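Local coordinates for DUF2666 domain-containing protein (PDB 3V68) that is of unknown function but belongs to the DUF2666 family and probably binds double-stranded DNA, at residues 64-69 with 112-117. Numbering follows the deposited sequence.
Sequences GSLEEK and NELPIE
Glu113 reaches from the loop after helix 91-110 to the first turn of helix 66-73, where its side chain spans Leu66 and Lys69: CB and OE1 lie against the leucine, CG, CD and OE2 against the lysine ammonium. CB lies 3.8 Å from Leu66 CD1, an apolar contact at the root of the chain. CG stands anti to the carbonyl carbon (chi1 -58°), 3.8 Å from Lys69 NZ, and the chain then bends at chi2 (-96°), which places CD 3.5 Å from the same NZ. At the tip the two oxygens diverge in role. OE1 rests on the aliphatic base of Leu66, 3.4 Å from its CB, whereas OE2 accepts a salt-bridge hydrogen bond of 2.7 Å from Lys69 NZ. The ammonium approaches from above the carboxylate, 41° out of its plane, and the extended lysine chain crosses the glutamate at about a right angle. A water donates to the same OE2 at 2.7 Å and to Gly64 O at 2.6 Å, tying the carboxylate to the backbone just ahead of the helix. That helix start is fixed by a capping box: Ser65 N donates to Glu68 OE1, while the return bond from Glu68 N to Ser65 OG is weak.

Beside this polar cluster, Leu66 CD2 meets Leu114 CD2 at 3.8 Å, the two buried side chains crossing nearly perpendicularly. Leu66 also packs on Leu110 of helix 91-110 and Arg213 of helix 202-213, and Leu114 on Phe212 and Met229, so the pair joins the first DUF2666 range to helices 202-213 and 219-231 of the second. An alanine at Glu113 would probably leave Lys69 NZ without its carboxylate mate and the water bridge without one of its acceptors. The contact thus pairs a leucine core with a partly exposed ionic clamp, whose negative charge beside the helix N-terminus is likely to be electrostatically favourable.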
loop_
_atom_site.group_PDB
_atom_site.type_symbol
_atom_site.label_atom_id
_atom_site.label_comp_id
_atom_site.label_asym_id
_atom_site.label_seq_id
_atom_site.Cartn_x
_atom_site.Cartn_y
_atom_site.Cartn_z
ATOM N N GLY A 64 -4.432 0.761 -22.512
ATOM C CA GLY A 64 -4.012 2.055 -23.041
ATOM C C GLY A 64 -2.830 2.715 -22.358
ATOM O O GLY A 64 -2.093 2.085 -21.603
ATOM N N SER A 65 -2.652 4.001 -22.653
ATOM C CA SER A 65 -1.619 4.819 -22.029
ATOM C C SER A 65 -1.944 4.996 -20.552
ATOM O O SER A 65 -3.029 4.630 -20.107
ATOM C CB SER A 65 -1.594 6.191 -22.691
ATOM O OG SER A 65 -2.828 6.856 -22.483
ATOM N N LEU A 66 -1.013 5.576 -19.800
ATOM C CA LEU A 66 -1.269 5.901 -18.396
ATOM C C LEU A 66 -2.552 6.715 -18.228
ATOM O O LEU A 66 -3.391 6.384 -17.388
ATOM C CB LEU A 66 -0.083 6.645 -17.777
ATOM C CG LEU A 66 -0.266 7.162 -16.345
ATOM C CD1 LEU A 66 -0.566 6.016 -15.385
ATOM C CD2 LEU A 66 0.963 7.930 -15.903
ATOM N N GLU A 67 -2.701 7.764 -19.034
ATOM C CA GLU A 67 -3.870 8.641 -18.959
ATOM C C GLU A 67 -5.171 7.877 -19.185
ATOM O O GLU A 67 -6.168 8.126 -18.507
ATOM C CB GLU A 67 -3.751 9.799 -19.958
ATOM C CG GLU A 67 -2.628 10.797 -19.647
ATOM C CD GLU A 67 -1.261 10.393 -20.195
ATOM O OE1 GLU A 67 -1.096 9.255 -20.684
ATOM O OE2 GLU A 67 -0.335 11.227 -20.135
ATOM N N GLU A 68 -5.145 6.942 -20.132
ATOM C CA GLU A 68 -6.307 6.106 -20.420
ATOM C C GLU A 68 -6.601 5.136 -19.278
ATOM O O GLU A 68 -7.763 4.892 -18.949
ATOM C CB GLU A 68 -6.116 5.350 -21.734
ATOM C CG GLU A 68 -6.175 6.256 -22.951
ATOM C CD GLU A 68 -5.999 5.510 -24.255
ATOM O OE1 GLU A 68 -4.973 4.817 -24.427
ATOM O OE2 GLU A 68 -6.882 5.642 -25.126
ATOM N N LYS A 69 -5.542 4.601 -18.674
ATOM C CA LYS A 69 -5.682 3.699 -17.535
ATOM C C LYS A 69 -6.297 4.417 -16.338
ATOM O O LYS A 69 -7.170 3.871 -15.664
ATOM C CB LYS A 69 -4.338 3.070 -17.160
ATOM C CG LYS A 69 -3.832 2.056 -18.175
ATOM C CD LYS A 69 -2.514 1.455 -17.736
ATOM C CE LYS A 69 -2.094 0.324 -18.656
ATOM N NZ LYS A 69 -0.741 -0.184 -18.290
ATOM N N ASN A 112 3.932 -0.367 -12.814
ATOM C CA ASN A 112 4.924 -0.289 -13.882
ATOM C C ASN A 112 4.829 0.990 -14.718
ATOM O O ASN A 112 5.652 1.208 -15.610
ATOM C CB ASN A 112 4.863 -1.533 -14.780
ATOM C CG ASN A 112 5.210 -2.812 -14.036
ATOM O OD1 ASN A 112 6.167 -2.860 -13.261
ATOM N ND2 ASN A 112 4.434 -3.860 -14.281
ATOM N N GLU A 113 3.833 1.827 -14.419
ATOM C CA GLU A 113 3.609 3.105 -15.117
ATOM C C GLU A 113 4.091 4.302 -14.288
ATOM O O GLU A 113 4.430 5.356 -14.834
ATOM C CB GLU A 113 2.120 3.295 -15.433
ATOM C CG GLU A 113 1.472 2.201 -16.290
ATOM C CD GLU A 113 1.427 2.539 -17.771
ATOM O OE1 GLU A 113 1.548 3.729 -18.132
ATOM O OE2 GLU A 113 1.252 1.605 -18.580
ATOM N N LEU A 114 4.100 4.133 -12.967
ATOM C CA LEU A 114 4.409 5.212 -12.025
ATOM C C LEU A 114 5.266 4.697 -10.871
ATOM O O LEU A 114 5.280 3.492 -10.606
ATOM C CB LEU A 114 3.110 5.806 -11.470
ATOM C CG LEU A 114 2.228 6.669 -12.375
ATOM C CD1 LEU A 114 0.862 6.824 -11.746
ATOM C CD2 LEU A 114 2.861 8.034 -12.623
ATOM N N PRO A 115 5.986 5.600 -10.173
ATOM C CA PRO A 115 6.728 5.168 -8.992
ATOM C C PRO A 115 5.784 4.943 -7.804
ATOM O O PRO A 115 5.641 5.802 -6.925
ATOM C CB PRO A 115 7.699 6.327 -8.742
ATOM C CG PRO A 115 6.988 7.523 -9.279
ATOM C CD PRO A 115 6.204 7.031 -10.465
ATOM N N ILE A 116 5.136 3.782 -7.815
ATOM C CA ILE A 116 4.160 3.394 -6.802
ATOM C C ILE A 116 4.861 2.653 -5.663
ATOM O O ILE A 116 4.763 3.043 -4.495
ATOM C CB ILE A 116 3.049 2.499 -7.421
ATOM C CG1 ILE A 116 2.283 3.241 -8.535
ATOM C CG2 ILE A 116 2.109 1.965 -6.341
ATOM C CD1 ILE A 116 1.733 4.622 -8.141
ATOM N N GLU A 117 5.564 1.581 -6.012
ATOM C CA GLU A 117 6.442 0.918 -5.063
ATOM C C GLU A 117 7.599 1.850 -4.729
ATOM O O GLU A 117 8.033 2.647 -5.561
ATOM C CB GLU A 117 6.966 -0.402 -5.632
ATOM C CG GLU A 117 5.869 -1.450 -5.812
ATOM C CD GLU A 117 6.396 -2.802 -6.253
ATOM O OE1 GLU A 117 7.112 -2.874 -7.278
ATOM O OE2 GLU A 117 6.083 -3.804 -5.581
HETATM O O HOH W 1 0.202 0.982 -20.944
#